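PDB 5C74: protein arginine N-methyltransferase SFM1 from Saccharomyces cerevisiae, which transfers a methyl group from S-adenosyl-L-methionine to one arginine of ribosomal protein S3, giving the monomethylated product. Local coordinates for residues A[144-149]-A[155-160]; A[35-40]-A[44-49]; A[166-171]-A[188-193]. One frame throughout, in Å; residues are numbered along the deposited sequence.

Interaction 1 of 3, residues A[144-149]-A[155-160]; sequences IRTTQL and IAFEDI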
loop_
_atom_site.group_PDB
_atom_site.type_symbol
_atom_site.label_atom_id
_atom_site.label_comp_id
_atom_site.label_asym_id
_atom_site.label_seq_id
_atom_site.Cartn_x
_atom_site.Cartn_y
_atom_site.Cartn_z
ATOM N N ILE A 144 18.176 5.612 -3.583
ATOM C CA ILE A 144 18.261 6.393 -4.805
ATOM C C ILE A 144 19.046 7.676 -4.553
ATOM O O ILE A 144 19.886 8.045 -5.368
ATOM C CB ILE A 144 16.862 6.685 -5.377
ATOM C CG1 ILE A 144 16.285 5.361 -5.902
ATOM C CG2 ILE A 144 16.940 7.758 -6.498
ATOM C CD1 ILE A 144 14.929 5.462 -6.550
ATOM N N ARG A 145 18.827 8.335 -3.413
ATOM C CA ARG A 145 19.631 9.526 -3.117
ATOM C C ARG A 145 21.110 9.155 -3.045
ATOM O O ARG A 145 21.975 9.868 -3.557
ATOM C CB ARG A 145 19.203 10.189 -1.801
ATOM C CG ARG A 145 20.082 11.361 -1.403
ATOM C CD ARG A 145 19.469 12.138 -0.248
ATOM N NE ARG A 145 18.278 12.831 -0.696
ATOM C CZ ARG A 145 18.308 14.027 -1.270
ATOM N NH1 ARG A 145 19.469 14.661 -1.428
ATOM N NH2 ARG A 145 17.186 14.594 -1.668
ATOM N N THR A 146 21.392 8.037 -2.397
ATOM C CA THR A 146 22.759 7.581 -2.238
ATOM C C THR A 146 23.383 7.293 -3.589
ATOM O O THR A 146 24.526 7.668 -3.842
ATOM C CB THR A 146 22.834 6.326 -1.354
ATOM O OG1 THR A 146 22.363 6.646 -0.031
ATOM C CG2 THR A 146 24.275 5.820 -1.280
ATOM N N THR A 147 22.623 6.650 -4.461
ATOM C CA THR A 147 23.141 6.327 -5.785
ATOM C C THR A 147 23.456 7.600 -6.581
ATOM O O THR A 147 24.462 7.668 -7.307
ATOM C CB THR A 147 22.147 5.435 -6.545
ATOM O OG1 THR A 147 22.036 4.181 -5.855
ATOM C CG2 THR A 147 22.660 5.191 -7.978
ATOM N N GLN A 148 22.604 8.613 -6.441
ATOM C CA GLN A 148 22.841 9.895 -7.100
ATOM C C GLN A 148 24.140 10.535 -6.607
ATOM O O GLN A 148 24.928 11.072 -7.390
ATOM C CB GLN A 148 21.659 10.844 -6.868
ATOM C CG GLN A 148 20.396 10.417 -7.583
ATOM C CD GLN A 148 20.432 10.787 -9.051
ATOM O OE1 GLN A 148 20.685 9.944 -9.911
ATOM N NE2 GLN A 148 20.195 12.056 -9.342
ATOM N N LEU A 149 24.353 10.500 -5.302
ATOM C CA LEU A 149 25.564 11.077 -4.728
ATOM C C LEU A 149 26.806 10.388 -5.292
ATOM O O LEU A 149 27.817 11.035 -5.593
ATOM C CB LEU A 149 25.526 10.961 -3.190
ATOM C CG LEU A 149 24.475 11.833 -2.485
ATOM C CD1 LEU A 149 24.296 11.431 -1.003
ATOM C CD2 LEU A 149 24.909 13.283 -2.590
ATOM N N ILE A 155 30.655 11.175 -5.282
ATOM C CA ILE A 155 31.036 11.096 -3.873
ATOM C C ILE A 155 31.068 9.631 -3.471
ATOM O O ILE A 155 30.058 8.935 -3.557
ATOM C CB ILE A 155 30.053 11.884 -2.985
ATOM C CG1 ILE A 155 30.019 13.354 -3.439
ATOM C CG2 ILE A 155 30.426 11.752 -1.498
ATOM C CD1 ILE A 155 28.922 14.183 -2.778
ATOM N N ALA A 156 32.232 9.145 -3.057
ATOM C CA ALA A 156 32.360 7.750 -2.646
ATOM C C ALA A 156 31.474 7.437 -1.433
ATOM O O ALA A 156 31.294 8.278 -0.557
ATOM C CB ALA A 156 33.818 7.428 -2.328
ATOM N N PHE A 157 30.954 6.214 -1.374
ATOM C CA PHE A 157 30.061 5.811 -0.286
ATOM C C PHE A 157 30.630 6.164 1.095
ATOM O O PHE A 157 29.914 6.687 1.949
ATOM C CB PHE A 157 29.770 4.305 -0.368
ATOM C CG PHE A 157 28.700 3.840 0.585
ATOM C CD1 PHE A 157 29.015 3.478 1.881
ATOM C CD2 PHE A 157 27.374 3.772 0.184
ATOM C CE1 PHE A 157 28.027 3.059 2.763
ATOM C CE2 PHE A 157 26.373 3.347 1.065
ATOM C CZ PHE A 157 26.704 2.994 2.350
ATOM N N GLU A 158 31.923 5.909 1.299
ATOM C CA GLU A 158 32.544 6.132 2.605
ATOM C C GLU A 158 32.622 7.613 2.992
ATOM O O GLU A 158 32.912 7.942 4.143
ATOM C CB GLU A 158 33.949 5.509 2.644
ATOM C CG GLU A 158 34.903 6.028 1.577
ATOM C CD GLU A 158 34.846 5.244 0.259
ATOM O OE1 GLU A 158 33.824 4.572 -0.024
ATOM O OE2 GLU A 158 35.848 5.293 -0.490
ATOM N N ASP A 159 32.362 8.503 2.038
ATOM C CA ASP A 159 32.382 9.946 2.293
ATOM C C ASP A 159 30.994 10.567 2.468
ATOM O O ASP A 159 30.874 11.759 2.766
ATOM C CB ASP A 159 33.096 10.670 1.164
ATOM C CG ASP A 159 34.579 10.364 1.128
ATOM O OD1 ASP A 159 35.133 10.013 2.187
ATOM O OD2 ASP A 159 35.174 10.466 0.041
ATOM N N ILE A 160 29.949 9.777 2.251
ATOM C CA ILE A 160 28.597 10.260 2.508
ATOM C C ILE A 160 28.322 10.228 4.007
ATOM O O ILE A 160 28.713 9.286 4.697
ATOM C CB ILE A 160 27.558 9.435 1.728
ATOM C CG1 ILE A 160 27.834 9.572 0.224
ATOM C CG2 ILE A 160 26.112 9.892 2.055
ATOM C CD1 ILE A 160 27.101 8.543 -0.648
#

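Interaction 2 of 3, residues A[35-40]-A[44-49]; sequences SSLPES and KDIPQR. With SO4 (sulfate ion), chain C.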
loop_
_atom_site.group_PDB
_atom_site.type_symbol
_atom_site.label_atom_id
_atom_site.label_comp_id
_atom_site.label_asym_id
_atom_site.label_seq_id
_atom_site.Cartn_x
_atom_site.Cartn_y
_atom_site.Cartn_z
ATOM N N SER A 35 8.081 -1.286 -12.635
ATOM C CA SER A 35 7.870 -2.403 -13.544
ATOM C C SER A 35 7.271 -3.602 -12.817
ATOM O O SER A 35 7.256 -3.654 -11.591
ATOM C CB SER A 35 9.192 -2.809 -14.209
ATOM O OG SER A 35 10.088 -3.318 -13.236
ATOM N N SER A 36 6.808 -4.567 -13.603
ATOM C CA SER A 36 6.188 -5.795 -13.110
ATOM C C SER A 36 5.023 -5.545 -12.151
ATOM O O SER A 36 4.792 -6.350 -11.248
ATOM C CB SER A 36 7.233 -6.702 -12.438
ATOM O OG SER A 36 8.196 -7.134 -13.401
ATOM N N LEU A 37 4.266 -4.471 -12.378
ATOM C CA LEU A 37 2.993 -4.295 -11.664
ATOM C C LEU A 37 2.076 -5.479 -11.940
ATOM O O LEU A 37 2.164 -6.098 -13.010
ATOM C CB LEU A 37 2.301 -2.990 -12.073
ATOM C CG LEU A 37 2.766 -1.848 -11.151
ATOM C CD1 LEU A 37 4.164 -1.354 -11.551
ATOM C CD2 LEU A 37 1.788 -0.706 -11.115
ATOM N N PRO A 38 1.184 -5.796 -10.983
ATOM C CA PRO A 38 0.214 -6.876 -11.183
ATOM C C PRO A 38 -0.545 -6.715 -12.494
ATOM O O PRO A 38 -0.841 -5.597 -12.942
ATOM C CB PRO A 38 -0.720 -6.744 -9.974
ATOM C CG PRO A 38 0.159 -6.124 -8.907
ATOM C CD PRO A 38 1.016 -5.137 -9.674
ATOM N N GLU A 39 -0.841 -7.846 -13.122
ATOM C CA GLU A 39 -1.401 -7.825 -14.462
ATOM C C GLU A 39 -2.734 -7.069 -14.541
ATOM O O GLU A 39 -3.101 -6.563 -15.595
ATOM C CB GLU A 39 -1.571 -9.260 -14.972
ATOM C CG GLU A 39 -1.518 -9.383 -16.487
ATOM C CD GLU A 39 -0.101 -9.236 -17.067
ATOM O OE1 GLU A 39 0.867 -8.976 -16.323
ATOM O OE2 GLU A 39 0.047 -9.388 -18.296
ATOM N N SER A 40 -3.440 -6.974 -13.418
ATOM C CA SER A 40 -4.765 -6.348 -13.389
ATOM C C SER A 40 -4.698 -4.830 -13.264
ATOM O O SER A 40 -5.726 -4.158 -13.237
ATOM C CB SER A 40 -5.592 -6.910 -12.223
ATOM O OG SER A 40 -5.769 -8.307 -12.361
ATOM N N LYS A 44 -6.423 3.599 -13.281
ATOM C CA LYS A 44 -7.289 3.895 -12.138
ATOM C C LYS A 44 -6.697 3.418 -10.811
ATOM O O LYS A 44 -7.082 3.892 -9.736
ATOM C CB LYS A 44 -8.672 3.262 -12.342
ATOM C CG LYS A 44 -9.395 3.772 -13.566
ATOM C CD LYS A 44 -10.633 2.939 -13.871
ATOM C CE LYS A 44 -11.405 3.522 -15.046
ATOM N NZ LYS A 44 -12.587 2.688 -15.407
ATOM N N ASP A 45 -5.766 2.477 -10.883
ATOM C CA ASP A 45 -5.147 1.944 -9.671
ATOM C C ASP A 45 -3.964 2.770 -9.174
ATOM O O ASP A 45 -3.449 2.526 -8.074
ATOM C CB ASP A 45 -4.682 0.509 -9.901
ATOM C CG ASP A 45 -5.838 -0.445 -10.153
ATOM O OD1 ASP A 45 -6.679 -0.590 -9.248
ATOM O OD2 ASP A 45 -5.889 -1.072 -11.234
ATOM N N ILE A 46 -3.517 3.723 -9.979
ATOM C CA ILE A 46 -2.345 4.519 -9.611
ATOM C C ILE A 46 -2.769 5.735 -8.805
ATOM O O ILE A 46 -3.655 6.479 -9.227
ATOM C CB ILE A 46 -1.560 4.975 -10.856
ATOM C CG1 ILE A 46 -1.378 3.801 -11.824
ATOM C CG2 ILE A 46 -0.211 5.584 -10.456
ATOM C CD1 ILE A 46 -0.492 2.678 -11.278
ATOM N N PRO A 47 -2.146 5.942 -7.628
ATOM C CA PRO A 47 -2.520 7.087 -6.790
ATOM C C PRO A 47 -2.495 8.399 -7.581
ATOM O O PRO A 47 -1.583 8.617 -8.381
ATOM C CB PRO A 47 -1.454 7.076 -5.683
ATOM C CG PRO A 47 -1.090 5.609 -5.550
ATOM C CD PRO A 47 -1.156 5.068 -6.971
ATOM N N GLN A 48 -3.491 9.252 -7.366
ATOM C CA GLN A 48 -3.574 10.525 -8.082
ATOM C C GLN A 48 -2.334 11.396 -7.897
ATOM O O GLN A 48 -1.922 12.103 -8.821
ATOM C CB GLN A 48 -4.812 11.310 -7.642
ATOM C CG GLN A 48 -6.123 10.744 -8.166
ATOM C CD GLN A 48 -6.206 10.779 -9.680
ATOM O OE1 GLN A 48 -6.404 9.752 -10.326
ATOM N NE2 GLN A 48 -6.050 11.963 -10.251
ATOM N N ARG A 49 -1.745 11.353 -6.707
ATOM C CA ARG A 49 -0.555 12.146 -6.441
ATOM C C ARG A 49 0.591 11.714 -7.351
ATOM O O ARG A 49 1.365 12.552 -7.835
ATOM C CB ARG A 49 -0.163 12.038 -4.963
ATOM C CG ARG A 49 -0.950 13.005 -4.078
ATOM C CD ARG A 49 -0.801 12.652 -2.589
ATOM N NE ARG A 49 -1.363 11.336 -2.270
ATOM C CZ ARG A 49 -1.040 10.651 -1.177
ATOM N NH1 ARG A 49 -0.169 11.169 -0.309
ATOM N NH2 ARG A 49 -1.577 9.459 -0.948
HETATM S S SO4 C . -4.040 9.512 -3.841
HETATM O O1 SO4 C . -3.634 8.538 -2.826
HETATM O O2 SO4 C . -4.804 8.794 -4.846
HETATM O O3 SO4 C . -2.858 10.125 -4.434
HETATM O O4 SO4 C . -4.874 10.551 -3.253
#

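Interaction 3 of 3, residues A[166-171]-A[188-193]; sequences PEFRFN and GKPILP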
loop_
_atom_site.group_PDB
_atom_site.type_symbol
_atom_site.label_atom_id
_atom_site.label_comp_id
_atom_site.label_asym_id
_atom_site.label_seq_id
_atom_site.Cartn_x
_atom_site.Cartn_y
_atom_site.Cartn_z
ATOM N N PRO A 166 17.878 6.095 13.015
ATOM C CA PRO A 166 17.499 7.296 13.759
ATOM C C PRO A 166 16.273 7.049 14.611
ATOM O O PRO A 166 15.422 6.239 14.246
ATOM C CB PRO A 166 17.177 8.300 12.667
ATOM C CG PRO A 166 16.729 7.445 11.506
ATOM C CD PRO A 166 17.658 6.259 11.570
ATOM N N GLU A 167 16.193 7.740 15.736
ATOM C CA GLU A 167 15.025 7.648 16.600
ATOM C C GLU A 167 14.323 9.000 16.617
ATOM O O GLU A 167 14.973 10.036 16.784
ATOM C CB GLU A 167 15.440 7.227 18.017
ATOM C CG GLU A 167 14.291 7.115 19.002
ATOM C CD GLU A 167 14.764 6.717 20.396
ATOM O OE1 GLU A 167 14.527 5.560 20.798
ATOM O OE2 GLU A 167 15.374 7.561 21.089
ATOM N N PHE A 168 13.008 8.991 16.429
ATOM C CA PHE A 168 12.219 10.215 16.423
ATOM C C PHE A 168 11.331 10.271 17.659
ATOM O O PHE A 168 10.418 9.468 17.796
ATOM C CB PHE A 168 11.383 10.299 15.153
ATOM C CG PHE A 168 12.205 10.235 13.894
ATOM C CD1 PHE A 168 12.780 11.384 13.359
ATOM C CD2 PHE A 168 12.437 9.024 13.273
ATOM C CE1 PHE A 168 13.548 11.324 12.195
ATOM C CE2 PHE A 168 13.201 8.948 12.121
ATOM C CZ PHE A 168 13.767 10.106 11.581
ATOM N N ARG A 169 11.610 11.216 18.551
ATOM C CA ARG A 169 10.866 11.344 19.808
ATOM C C ARG A 169 9.700 12.332 19.672
ATOM O O ARG A 169 9.882 13.445 19.183
ATOM C CB ARG A 169 11.812 11.781 20.943
ATOM C CG ARG A 169 11.117 11.851 22.311
ATOM C CD ARG A 169 12.069 11.711 23.491
ATOM N NE ARG A 169 12.584 10.350 23.650
ATOM C CZ ARG A 169 11.876 9.319 24.105
ATOM N NH1 ARG A 169 10.595 9.462 24.425
ATOM N NH2 ARG A 169 12.445 8.128 24.212
ATOM N N PHE A 170 8.508 11.927 20.106
ATOM C CA PHE A 170 7.316 12.776 19.991
ATOM C C PHE A 170 6.816 13.268 21.349
ATOM O O PHE A 170 6.051 14.228 21.425
ATOM C CB PHE A 170 6.209 12.025 19.256
ATOM C CG PHE A 170 6.645 11.490 17.922
ATOM C CD1 PHE A 170 6.932 12.358 16.880
ATOM C CD2 PHE A 170 6.802 10.126 17.719
ATOM C CE1 PHE A 170 7.359 11.884 15.658
ATOM C CE2 PHE A 170 7.224 9.639 16.495
ATOM C CZ PHE A 170 7.500 10.522 15.461
ATOM N N ASN A 171 7.249 12.597 22.411
ATOM C CA ASN A 171 7.053 13.071 23.781
ATOM C C ASN A 171 7.915 12.246 24.725
ATOM O O ASN A 171 8.664 11.376 24.284
ATOM C CB ASN A 171 5.579 13.023 24.207
ATOM C CG ASN A 171 4.975 11.638 24.097
ATOM O OD1 ASN A 171 5.309 10.737 24.865
ATOM N ND2 ASN A 171 4.057 11.469 23.150
ATOM N N GLY A 188 22.296 17.986 9.976
ATOM C CA GLY A 188 22.527 16.778 10.753
ATOM C C GLY A 188 21.267 15.968 11.009
ATOM O O GLY A 188 21.196 15.169 11.947
ATOM N N LYS A 189 20.261 16.164 10.171
ATOM C CA LYS A 189 19.012 15.445 10.356
ATOM C C LYS A 189 18.799 14.495 9.194
ATOM O O LYS A 189 19.146 14.813 8.051
ATOM C CB LYS A 189 17.838 16.414 10.492
ATOM C CG LYS A 189 18.026 17.439 11.603
ATOM C CD LYS A 189 16.898 18.457 11.620
ATOM C CE LYS A 189 15.676 17.901 12.323
ATOM N NZ LYS A 189 15.947 17.667 13.774
ATOM N N PRO A 190 18.229 13.318 9.483
ATOM C CA PRO A 190 18.019 12.355 8.401
ATOM C C PRO A 190 17.041 12.922 7.364
ATOM O O PRO A 190 16.073 13.610 7.704
ATOM C CB PRO A 190 17.454 11.123 9.129
ATOM C CG PRO A 190 16.792 11.687 10.375
ATOM C CD PRO A 190 17.649 12.876 10.770
ATOM N N ILE A 191 17.321 12.669 6.093
ATOM C CA ILE A 191 16.460 13.139 5.024
ATOM C C ILE A 191 15.330 12.152 4.812
ATOM O O ILE A 191 15.572 11.003 4.439
ATOM C CB ILE A 191 17.248 13.328 3.709
ATOM C CG1 ILE A 191 18.295 14.438 3.898
ATOM C CG2 ILE A 191 16.306 13.651 2.542
ATOM C CD1 ILE A 191 19.310 14.526 2.737
ATOM N N LEU A 192 14.110 12.611 5.072
ATOM C CA LEU A 192 12.898 11.805 4.901
ATOM C C LEU A 192 12.035 12.400 3.802
ATOM O O LEU A 192 12.078 13.604 3.583
ATOM C CB LEU A 192 12.077 11.755 6.199
ATOM C CG LEU A 192 12.607 11.201 7.520
ATOM C CD1 LEU A 192 11.461 10.751 8.414
ATOM C CD2 LEU A 192 13.567 10.076 7.320
ATOM N N PRO A 193 11.208 11.572 3.135
ATOM C CA PRO A 193 10.244 12.111 2.172
ATOM C C PRO A 193 9.358 13.155 2.830
ATOM O O PRO A 193 9.092 13.044 4.035
ATOM C CB PRO A 193 9.416 10.876 1.768
ATOM C CG PRO A 193 10.363 9.723 1.974
ATOM C CD PRO A 193 11.165 10.101 3.211
#

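Interaction 1 of 3, residues A[144-149]-A[155-160]
Leu-149 and Ile-160 carry most of this contact. CD1 of Ile-160 lies 3.8 Å from CB of Leu-149. CD1 of Leu-149 answers by resting 3.9 Å from CG2 of Ile-160, so each side chain touches the other with a terminal methyl. The same CD1 of Ile-160 also reaches CG2 of Thr-146, at 4.0 Å. It therefore sits between two residues one turn apart on the helix. CG2 of Thr-146 has a second neighbour in the Phe-157 ring, which it approaches obliquely beside CD2, again at 4.0 Å. Ile-155 adds its CD1 to CD2 of Leu-149, 4.1 Å away. With an alanine in place of Ile-160, CG1, CG2 and CD1 would be gone, which would probably open a gap against Leu-149 and take one neighbour from CG2 of Thr-146.

The one backbone bond between 144-149 and 155-160 runs from N of Ile-155 to O of Leu-149, 2.9 Å long and nearly straight at 167°. It ties the last turn of helix 140-151 to the loop leading into strand 162-169. The contact thus joins the helix, which packs against strand 2-6 and helix 14-27 in the parallel alpha/beta domain of this SPOUT-family methyltransferase, to the route into the small antiparallel sheet.

The short 3-10 turn 157-159 sends the chain back so that Ile-160 faces the helix. Its bonds are Asp-159 N to Ala-156 O and Ile-160 N to Phe-157 O. Thr-146 is set by its hydroxyl: OG1 bonds to O of Thr-142 one turn earlier. With OG1 beside the backbone N (chi1 -63°), CG2 is the branch turned to Phe-157 and Ile-160. The Phe-157 ring meets that of Phe-162 and touches Arg-181.

Interaction 2 of 3, residues A[35-40]-A[44-49]
Ser-40 and Asp-45 mark the nearest approach of the two backbones, with CA atoms 9.1 Å apart, and side chains from both segments fill part of the gap between 35-40 and 44-49. The apolar link is Leu-37 to Ile-46. CD2 of Leu-37 meets CD1 of Ile-46 at 4.1 Å, and the two side chains cross at about a right angle. The bend at chi2 of Ile-46 (-66°) brings CD1 nearer to Leu-37 than its CB direction suggests. Trp-57 touches both residues, so a small apolar cluster forms beside strand 56-57. Asp-45 also turns toward the other segment, but its OD2 lies 3.7 Å from O of Ser-40 without a bond to it. That OD2 accepts from N of Thr-42, inside the intervening turn.

A sulfate, probably from the crystallisation liquor, sits at the start of helix 48-52. Pro-47 is the N-cap residue. The next two amides point at the ion: N of Gln-48 gives to O2 at 2.9 Å and N of Arg-49 to O3 at 2.8 Å. Arg-49 grips the ion a second time with its side chain. NE bonds to O3 at 2.9 Å and NH2 to O1 at 2.9 Å, the latter nearly straight at 172°. The sulfur lies in the guanidinium plane, at the edge carrying NE and NH2. The bend at chi3 of Arg-49 (-64°) helps fold the group back beside its own amide, and O3 is held from both. NH2 also forms a salt bridge to Glu-14, which probably steadies the guanidinium. Backbone amides of a helix's first turn, joined by an arginine, form a typical anion site at a helix N-terminus, reached here by the loop after strand 32-35 of the parallel sheet.

Interaction 3 of 3, residues A[166-171]-A[188-193]
With CG anti to the carbonyl carbon (chi1 -57°), the ring of Phe-168 extends to Pro-190 and Leu-192. Leu-192 has the same kind of first torsion (-60°), which puts its CD1 4.0 Å from CZ of Phe-168, and the two side chains come from opposite directions. The same corner of the ring packs more closely on Pro-190: CG of the proline is 3.6 Å from CZ and 3.7 Å from CE1. Both neighbours approach the ring obliquely. CB of Pro-166 also lies 4.1 Å from CG of Pro-190.

Strand 162-169 is the middle strand of a three-stranded antiparallel sheet. Phe-168 pairs through its backbone with Thr-176. Phe-170 and Asn-171, both facing Glu-174, make a classic beta bulge where the chain turns a corner. The apolar contact joins this sheet to the loop before helix 196-205. Tyr-182 touches Pro-166, Pro-190 and Leu-192, while Leu-197 of that helix touches Phe-168.

OE1 of Glu-167 bonds to ND1 of His-211, a tag residue of the second subunit.

In the fold
Interactions 1 and 3 are neighbours, with centres about 20 Å apart. They meet where CD of Arg-145 packs on CD1 of Ile-191 at 3.8 Å, so helix 140-151 reaches both the loop 155-160 and the loop 188-193. Interaction 2 stands apart. It is about 30 Å from each of the others, centre to centre, and it lies across the chain's centre from interaction 1. It holds the sulfate, whereas in interaction 3 the side chain of Phe-168 is about 12 Å from a bound nickel. Nickel is ligated in this entry by Glu-174 and by tag histidines such as His-208 and His-210. Since most of the ligands are tag histidines, the nickel sites are probably a product of the tagged construct.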